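Local coordinates for protein DNA polymerase III subunit beta (Deinococcus radiodurans, PDB 4TRT) that probably encircles DNA as a ring-shaped head-to-tail homodimer, tethering DNA polymerases and other proteins to it and so conferring processivity, at residues L333-S336 against P341-F344; L248-P253 against F278-G283; A254-E259 against D298-T303. All coordinates share one frame; numbering follows the deposited sequence.

Overall arrangement
Within the C-terminal clamp domain the chain runs along strand 248-253 and turns straight into helix 254-265, so contacts 2 and 3 take their first segments from consecutive residues. Contact 2 closes when the chain returns along strand 275-281, and contact 3 closes later, on strand 294-301; the two cross. Between them they tie this strand and helix to the sheet formed by strands 275-281, 284-290, 294-301 and 310-316. Contact 1 comes after both as a local hairpin, its centre about 11 Å from that of contact 2. Its strand 330-335 lies beside strand 248-253, where the amides of Leu-333 and Phe-335 probably bond to the carbonyls of Val-250 and Leu-248.

Contact 1. Residues L333-S336 against P341-F344; sequences LLFS and PAIF
Leu-333 and Phe-344 face each other across an antiparallel beta hairpin made by strands 330-335 and 342-346 in the C-terminal domain of the clamp. They form a non-hydrogen-bonded pair, and the leucine lays one methyl over a face of the ring: CD2 stands 4.0 Å from the centroid of the Phe-344 ring, a CH-pi contact displaced toward the CD1 rim, where CD2 and Phe-344 CD1 are 3.6 Å apart. At the edge of the same ring, near its plane, Phe-335 CE1 approaches Phe-344 CE1. In Phe-335, chi1 of -61° lays the ring back along the strand toward Leu-333, and the ring's turn about CB-CG brings CD1 to 3.7 Å from Ala-342 CB. These four side chains share one face of the sheet, and Phe-335 also packs on Met-311, Leu-313 and Phe-315 of strand 310-316.

Leu-334 and Ile-343 occupy the other face, crossing at a slant with their CB atoms 4.1 Å apart. Theirs is the hydrogen-bonded pair: Leu-334 N to Ile-343 O and Ile-343 N to Leu-334 O both measure 2.8 Å and are nearly straight. Toward the turn, Ser-336 OG also bonds to Ser-340 OG, so two partners probably limit its rotation. With chi1 at 65°, Ser-336 OG gives its proton to a lone pair of Pro-341 O, 2.6 Å away and in the carbonyl plane.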
loop_
_atom_site.group_PDB
_atom_site.type_symbol
_atom_site.label_atom_id
_atom_site.label_comp_id
_atom_site.label_asym_id
_atom_site.label_seq_id
_atom_site.Cartn_x
_atom_site.Cartn_y
_atom_site.Cartn_z
ATOM N N LEU A 333 5.066 -27.467 -19.335
ATOM C CA LEU A 333 5.902 -26.630 -20.212
ATOM C C LEU A 333 6.241 -27.464 -21.435
ATOM O O LEU A 333 6.821 -28.547 -21.305
ATOM C CB LEU A 333 7.206 -26.213 -19.496
ATOM C CG LEU A 333 7.104 -25.806 -18.021
ATOM C CD1 LEU A 333 8.483 -25.493 -17.473
ATOM C CD2 LEU A 333 6.128 -24.637 -17.849
ATOM N N LEU A 334 5.888 -26.962 -22.612
ATOM C CA LEU A 334 6.104 -27.662 -23.854
ATOM C C LEU A 334 7.098 -26.870 -24.700
ATOM O O LEU A 334 6.827 -25.731 -25.090
ATOM C CB LEU A 334 4.792 -27.787 -24.605
ATOM C CG LEU A 334 3.591 -28.388 -23.873
ATOM C CD1 LEU A 334 2.369 -28.270 -24.785
ATOM C CD2 LEU A 334 3.838 -29.827 -23.490
ATOM N N PHE A 335 8.239 -27.494 -24.996
ATOM C CA PHE A 335 9.340 -26.841 -25.683
ATOM C C PHE A 335 9.490 -27.386 -27.091
ATOM O O PHE A 335 9.429 -28.610 -27.299
ATOM C CB PHE A 335 10.640 -27.070 -24.916
ATOM C CG PHE A 335 10.622 -26.526 -23.535
ATOM C CD1 PHE A 335 10.588 -25.156 -23.318
ATOM C CD2 PHE A 335 10.630 -27.384 -22.440
ATOM C CE1 PHE A 335 10.595 -24.645 -22.033
ATOM C CE2 PHE A 335 10.611 -26.877 -21.153
ATOM C CZ PHE A 335 10.604 -25.503 -20.954
ATOM N N SER A 336 9.650 -26.487 -28.058
ATOM C CA SER A 336 9.828 -26.892 -29.439
ATOM C C SER A 336 11.309 -26.932 -29.827
ATOM O O SER A 336 11.633 -27.392 -30.907
ATOM C CB SER A 336 9.038 -25.985 -30.383
ATOM O OG SER A 336 9.513 -24.648 -30.365
ATOM N N PRO A 341 9.747 -21.195 -30.015
ATOM C CA PRO A 341 8.795 -20.844 -28.955
ATOM C C PRO A 341 8.340 -22.035 -28.090
ATOM O O PRO A 341 8.453 -23.206 -28.490
ATOM C CB PRO A 341 7.629 -20.204 -29.725
ATOM C CG PRO A 341 8.234 -19.724 -31.019
ATOM C CD PRO A 341 9.271 -20.764 -31.349
ATOM N N ALA A 342 7.872 -21.707 -26.899
ATOM C CA ALA A 342 7.393 -22.675 -25.921
ATOM C C ALA A 342 5.946 -22.389 -25.559
ATOM O O ALA A 342 5.484 -21.260 -25.698
ATOM C CB ALA A 342 8.257 -22.614 -24.671
ATOM N N ILE A 343 5.244 -23.408 -25.063
ATOM C CA ILE A 343 3.880 -23.245 -24.548
ATOM C C ILE A 343 3.903 -23.557 -23.051
ATOM O O ILE A 343 4.469 -24.572 -22.641
ATOM C CB ILE A 343 2.880 -24.171 -25.270
ATOM C CG1 ILE A 343 2.780 -23.824 -26.761
ATOM C CG2 ILE A 343 1.502 -24.089 -24.633
ATOM C CD1 ILE A 343 2.040 -24.884 -27.564
ATOM N N PHE A 344 3.328 -22.656 -22.244
ATOM C CA PHE A 344 3.091 -22.895 -20.828
ATOM C C PHE A 344 1.580 -22.980 -20.614
ATOM O O PHE A 344 0.821 -22.144 -21.104
ATOM C CB PHE A 344 3.652 -21.778 -19.935
ATOM C CG PHE A 344 5.140 -21.543 -20.049
ATOM C CD1 PHE A 344 5.982 -22.418 -20.721
ATOM C CD2 PHE A 344 5.703 -20.453 -19.391
ATOM C CE1 PHE A 344 7.333 -22.175 -20.795
ATOM C CE2 PHE A 344 7.060 -20.214 -19.431
ATOM C CZ PHE A 344 7.878 -21.068 -20.155
#

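Contact 2. Residues L248-P253 against F278-G283; sequences LQVTLP and FLVSEG
Leu-248 opens the contact by reaching across to Val-280, the two side chains meeting tip to tip. Its CG stands opposite the backbone N (chi1 176°), and the branch ending in CD2 makes the touch, 3.9 Å from Val-280 CB and 4.0 Å from Val-280 CG1. CD2 therefore rests on the branch point of the valine and not on one methyl alone.

Two residues on, at the next position pointing to the same side of the strand, Val-250 meets the same valine differently. The two side chains lie alongside each other, pointing opposite ways, and Val-250 CG2 comes to 3.7 Å from Val-280 CG1 and 4.0 Å from Val-280 CG2. In Val-250 it is CG1 that lies anti to the backbone N (chi1 170°), which leaves CG2 on the side of the approaching valine. Val-280 thus rests against two neighbouring side chains of one strand, all three residues being buried and the contact wholly apolar. A serine here lacks both methyls, which would probably open a gap beside Val-250 CG2 and reduce the support under Leu-248 CD2.

The CA atoms of Val-250 and Val-280 are 8.2 Å apart, a distance bridged by side chains without backbone pairing. Strand 248-253 lies in its own sheet between strands 330-335 and 303-306, whereas strand 275-281 runs between 284-290 and 310-316 in another. Leu-285 of strand 284-290 and Gln-304 of strand 303-306 also pack on Val-280, and beyond Pro-253, at the N-cap, helix 254-265 begins.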
loop_
_atom_site.group_PDB
_atom_site.type_symbol
_atom_site.label_atom_id
_atom_site.label_comp_id
_atom_site.label_asym_id
_atom_site.label_seq_id
_atom_site.Cartn_x
_atom_site.Cartn_y
_atom_site.Cartn_z
ATOM N N LEU A 248 9.978 -31.664 -26.059
ATOM C CA LEU A 248 10.204 -31.897 -24.646
ATOM C C LEU A 248 9.038 -31.319 -23.838
ATOM O O LEU A 248 8.610 -30.193 -24.081
ATOM C CB LEU A 248 11.528 -31.253 -24.215
ATOM C CG LEU A 248 11.958 -31.285 -22.742
ATOM C CD1 LEU A 248 12.200 -32.709 -22.239
ATOM C CD2 LEU A 248 13.213 -30.430 -22.572
ATOM N N GLN A 249 8.557 -32.110 -22.877
ATOM C CA GLN A 249 7.433 -31.759 -22.022
ATOM C C GLN A 249 7.910 -31.903 -20.599
ATOM O O GLN A 249 8.514 -32.910 -20.254
ATOM C CB GLN A 249 6.261 -32.714 -22.269
ATOM C CG GLN A 249 5.047 -32.480 -21.383
ATOM C CD GLN A 249 3.996 -33.552 -21.604
ATOM O OE1 GLN A 249 3.544 -33.749 -22.734
ATOM N NE2 GLN A 249 3.629 -34.285 -20.532
ATOM N N VAL A 250 7.675 -30.885 -19.784
ATOM C CA VAL A 250 8.062 -30.907 -18.390
ATOM C C VAL A 250 6.819 -30.569 -17.583
ATOM O O VAL A 250 6.088 -29.649 -17.932
ATOM C CB VAL A 250 9.190 -29.881 -18.104
ATOM C CG1 VAL A 250 9.433 -29.738 -16.603
ATOM C CG2 VAL A 250 10.481 -30.317 -18.797
ATOM N N THR A 251 6.564 -31.335 -16.523
ATOM C CA THR A 251 5.430 -31.096 -15.672
ATOM C C THR A 251 5.954 -30.922 -14.241
ATOM O O THR A 251 6.789 -31.712 -13.786
ATOM C CB THR A 251 4.465 -32.310 -15.771
ATOM O OG1 THR A 251 3.973 -32.414 -17.123
ATOM C CG2 THR A 251 3.341 -32.149 -14.834
ATOM N N LEU A 252 5.455 -29.910 -13.532
ATOM C CA LEU A 252 5.907 -29.634 -12.177
ATOM C C LEU A 252 4.918 -28.725 -11.458
ATOM O O LEU A 252 4.069 -28.114 -12.102
ATOM C CB LEU A 252 7.311 -28.999 -12.203
ATOM C CG LEU A 252 7.420 -27.560 -12.691
ATOM C CD1 LEU A 252 8.869 -27.122 -12.573
ATOM C CD2 LEU A 252 6.927 -27.337 -14.121
ATOM N N PRO A 253 5.042 -28.616 -10.131
ATOM C CA PRO A 253 4.140 -27.758 -9.366
ATOM C C PRO A 253 4.280 -26.295 -9.758
ATOM O O PRO A 253 5.399 -25.779 -9.824
ATOM C CB PRO A 253 4.598 -27.969 -7.925
ATOM C CG PRO A 253 5.312 -29.280 -7.926
ATOM C CD PRO A 253 5.988 -29.329 -9.249
ATOM N N PHE A 278 16.784 -21.669 -18.423
ATOM C CA PHE A 278 16.061 -22.877 -18.046
ATOM C C PHE A 278 16.914 -24.028 -18.547
ATOM O O PHE A 278 17.179 -24.097 -19.747
ATOM C CB PHE A 278 14.739 -22.958 -18.790
ATOM C CG PHE A 278 13.607 -22.234 -18.142
ATOM C CD1 PHE A 278 13.722 -20.913 -17.775
ATOM C CD2 PHE A 278 12.391 -22.864 -17.979
ATOM C CE1 PHE A 278 12.662 -20.241 -17.207
ATOM C CE2 PHE A 278 11.328 -22.200 -17.407
ATOM C CZ PHE A 278 11.465 -20.880 -17.027
ATOM N N LEU A 279 17.363 -24.904 -17.659
ATOM C CA LEU A 279 18.091 -26.098 -18.077
ATOM C C LEU A 279 17.335 -27.327 -17.588
ATOM O O LEU A 279 17.235 -27.569 -16.392
ATOM C CB LEU A 279 19.521 -26.104 -17.532
ATOM C CG LEU A 279 20.381 -27.348 -17.815
ATOM C CD1 LEU A 279 20.604 -27.505 -19.310
ATOM C CD2 LEU A 279 21.707 -27.245 -17.069
ATOM N N VAL A 280 16.798 -28.092 -18.525
ATOM C CA VAL A 280 16.107 -29.348 -18.212
ATOM C C VAL A 280 17.099 -30.489 -18.415
ATOM O O VAL A 280 17.689 -30.621 -19.488
ATOM C CB VAL A 280 14.856 -29.557 -19.102
ATOM C CG1 VAL A 280 14.102 -30.832 -18.697
ATOM C CG2 VAL A 280 13.941 -28.332 -19.057
ATOM N N SER A 281 17.277 -31.311 -17.387
ATOM C CA SER A 281 18.144 -32.461 -17.458
ATOM C C SER A 281 17.888 -33.426 -16.308
ATOM O O SER A 281 17.713 -32.989 -15.170
ATOM C CB SER A 281 19.601 -32.008 -17.400
ATOM O OG SER A 281 20.399 -33.080 -17.808
ATOM N N GLU A 282 17.874 -34.725 -16.607
ATOM C CA GLU A 282 17.833 -35.792 -15.594
ATOM C C GLU A 282 16.733 -35.601 -14.558
ATOM O O GLU A 282 16.973 -35.697 -13.367
ATOM C CB GLU A 282 19.202 -35.924 -14.914
ATOM C CG GLU A 282 20.299 -36.328 -15.879
ATOM C CD GLU A 282 21.633 -36.542 -15.199
ATOM O OE1 GLU A 282 22.082 -35.637 -14.468
ATOM O OE2 GLU A 282 22.245 -37.604 -15.411
ATOM N N GLY A 283 15.519 -35.336 -15.034
ATOM C CA GLY A 283 14.365 -35.145 -14.169
ATOM C C GLY A 283 14.458 -33.924 -13.275
ATOM O O GLY A 283 13.830 -33.888 -12.217
#

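Contact 3. Residues A254-E259 against D298-T303; sequences ATALKE and DTLSVT
Leu-300 reaches from its strand to the first turn of helix 254-265, and its two methyls divide the work. Apolar contact between side chains comes first: Leu-300 CD2 lies 4.1 Å from Ala-256 CB, while CD1 stands 4.2 Å from Leu-257 CD1. The torsions behind this are chi1 of -62°, which puts Leu-300 CG anti to the carbonyl carbon, and chi2 of 171°, which directs CD1 at the helix while CD2 lies alongside Ala-256.

A second group of contacts is with the helix backbone itself. Leu-300 CD1 comes to 3.8 Å from Leu-257 CA and 4.0 Å from Ala-256 O. In the sliding-clamp fold each domain carries two helices on the inner, DNA-facing side of the ring, with sheets outside them; here helix 254-265 packs on strand 294-301, and Leu-257 continues inward to Leu-252, Leu-285 and Leu-324.

Polar links place the contact in the assembly. Asp-298 OD2 forms a salt bridge with Arg-263 NH1 farther along the same helix. Asp-298 also pairs in an antiparallel ladder with a strand of the second subunit, which extends the sheet into that subunit, and packs there on its Gly-102.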
loop_
_atom_site.group_PDB
_atom_site.type_symbol
_atom_site.label_atom_id
_atom_site.label_comp_id
_atom_site.label_asym_id
_atom_site.label_seq_id
_atom_site.Cartn_x
_atom_site.Cartn_y
_atom_site.Cartn_z
ATOM N N ALA A 254 3.154 -25.650 -10.041
ATOM C CA ALA A 254 3.149 -24.279 -10.515
ATOM C C ALA A 254 3.754 -23.331 -9.493
ATOM O O ALA A 254 4.510 -22.424 -9.852
ATOM C CB ALA A 254 1.732 -23.845 -10.834
ATOM N N THR A 255 3.419 -23.529 -8.226
ATOM C CA THR A 255 3.838 -22.572 -7.200
ATOM C C THR A 255 5.338 -22.647 -6.996
ATOM O O THR A 255 6.002 -21.596 -6.878
ATOM C CB THR A 255 3.117 -22.811 -5.869
ATOM O OG1 THR A 255 1.728 -22.520 -6.037
ATOM C CG2 THR A 255 3.708 -21.952 -4.745
ATOM N N ALA A 256 5.882 -23.866 -6.983
ATOM C CA ALA A 256 7.338 -24.021 -6.859
ATOM C C ALA A 256 8.055 -23.333 -8.019
ATOM O O ALA A 256 9.055 -22.622 -7.812
ATOM C CB ALA A 256 7.738 -25.486 -6.729
ATOM N N LEU A 257 7.534 -23.488 -9.240
ATOM C CA LEU A 257 8.163 -22.864 -10.407
ATOM C C LEU A 257 8.097 -21.342 -10.341
ATOM O O LEU A 257 9.089 -20.661 -10.641
ATOM C CB LEU A 257 7.548 -23.379 -11.718
ATOM C CG LEU A 257 8.051 -22.739 -13.004
ATOM C CD1 LEU A 257 9.546 -23.014 -13.237
ATOM C CD2 LEU A 257 7.191 -23.225 -14.175
ATOM N N LYS A 258 6.948 -20.801 -9.948
ATOM C CA LYS A 258 6.791 -19.346 -9.845
ATOM C C LYS A 258 7.738 -18.771 -8.817
ATOM O O LYS A 258 8.383 -17.770 -9.073
ATOM C CB LYS A 258 5.375 -18.964 -9.451
ATOM C CG LYS A 258 4.344 -19.265 -10.529
ATOM C CD LYS A 258 2.944 -18.934 -10.014
ATOM C CE LYS A 258 1.907 -19.509 -10.935
ATOM N NZ LYS A 258 0.531 -19.070 -10.550
ATOM N N GLU A 259 7.825 -19.426 -7.662
ATOM C CA GLU A 259 8.668 -18.955 -6.592
ATOM C C GLU A 259 10.160 -19.071 -6.970
ATOM O O GLU A 259 10.957 -18.213 -6.593
ATOM C CB GLU A 259 8.325 -19.686 -5.285
ATOM C CG GLU A 259 6.940 -19.287 -4.764
ATOM C CD GLU A 259 6.503 -19.987 -3.484
ATOM O OE1 GLU A 259 7.156 -20.946 -3.051
ATOM O OE2 GLU A 259 5.477 -19.567 -2.910
ATOM N N ASP A 298 18.541 -22.188 -8.976
ATOM C CA ASP A 298 17.575 -22.985 -8.213
ATOM C C ASP A 298 17.230 -24.237 -9.004
ATOM O O ASP A 298 17.068 -24.173 -10.231
ATOM C CB ASP A 298 16.321 -22.169 -7.926
ATOM C CG ASP A 298 15.611 -22.605 -6.659
ATOM O OD1 ASP A 298 15.996 -23.625 -6.034
ATOM O OD2 ASP A 298 14.639 -21.924 -6.281
ATOM N N THR A 299 17.137 -25.376 -8.323
ATOM C CA THR A 299 16.894 -26.660 -9.010
ATOM C C THR A 299 15.612 -27.300 -8.496
ATOM O O THR A 299 15.427 -27.422 -7.278
ATOM C CB THR A 299 18.088 -27.628 -8.835
ATOM O OG1 THR A 299 19.293 -27.007 -9.306
ATOM C CG2 THR A 299 17.881 -28.945 -9.606
ATOM N N LEU A 300 14.734 -27.685 -9.429
ATOM C CA LEU A 300 13.444 -28.300 -9.123
ATOM C C LEU A 300 13.348 -29.692 -9.735
ATOM O O LEU A 300 13.776 -29.895 -10.867
ATOM C CB LEU A 300 12.288 -27.455 -9.686
ATOM C CG LEU A 300 12.099 -26.032 -9.178
ATOM C CD1 LEU A 300 11.047 -25.300 -10.013
ATOM C CD2 LEU A 300 11.716 -26.035 -7.712
ATOM N N SER A 301 12.760 -30.625 -8.985
ATOM C CA SER A 301 12.397 -31.930 -9.512
ATOM C C SER A 301 11.212 -31.779 -10.438
ATOM O O SER A 301 10.272 -31.048 -10.137
ATOM C CB SER A 301 12.037 -32.895 -8.381
ATOM O OG SER A 301 13.132 -33.010 -7.501
ATOM N N VAL A 302 11.274 -32.437 -11.587
ATOM C CA VAL A 302 10.183 -32.393 -12.561
ATOM C C VAL A 302 9.954 -33.782 -13.167
ATOM O O VAL A 302 10.778 -34.685 -13.017
ATOM C CB VAL A 302 10.472 -31.400 -13.719
ATOM C CG1 VAL A 302 10.673 -29.984 -13.180
ATOM C CG2 VAL A 302 11.686 -31.839 -14.542
ATOM N N THR A 303 8.829 -33.936 -13.864
ATOM C CA THR A 303 8.632 -35.083 -14.715
ATOM C C THR A 303 8.890 -34.587 -16.114
ATOM O O THR A 303 8.341 -33.562 -16.513
ATOM C CB THR A 303 7.196 -35.595 -14.565
ATOM O OG1 THR A 303 6.953 -35.830 -13.177
ATOM C CG2 THR A 303 6.978 -36.880 -15.379
#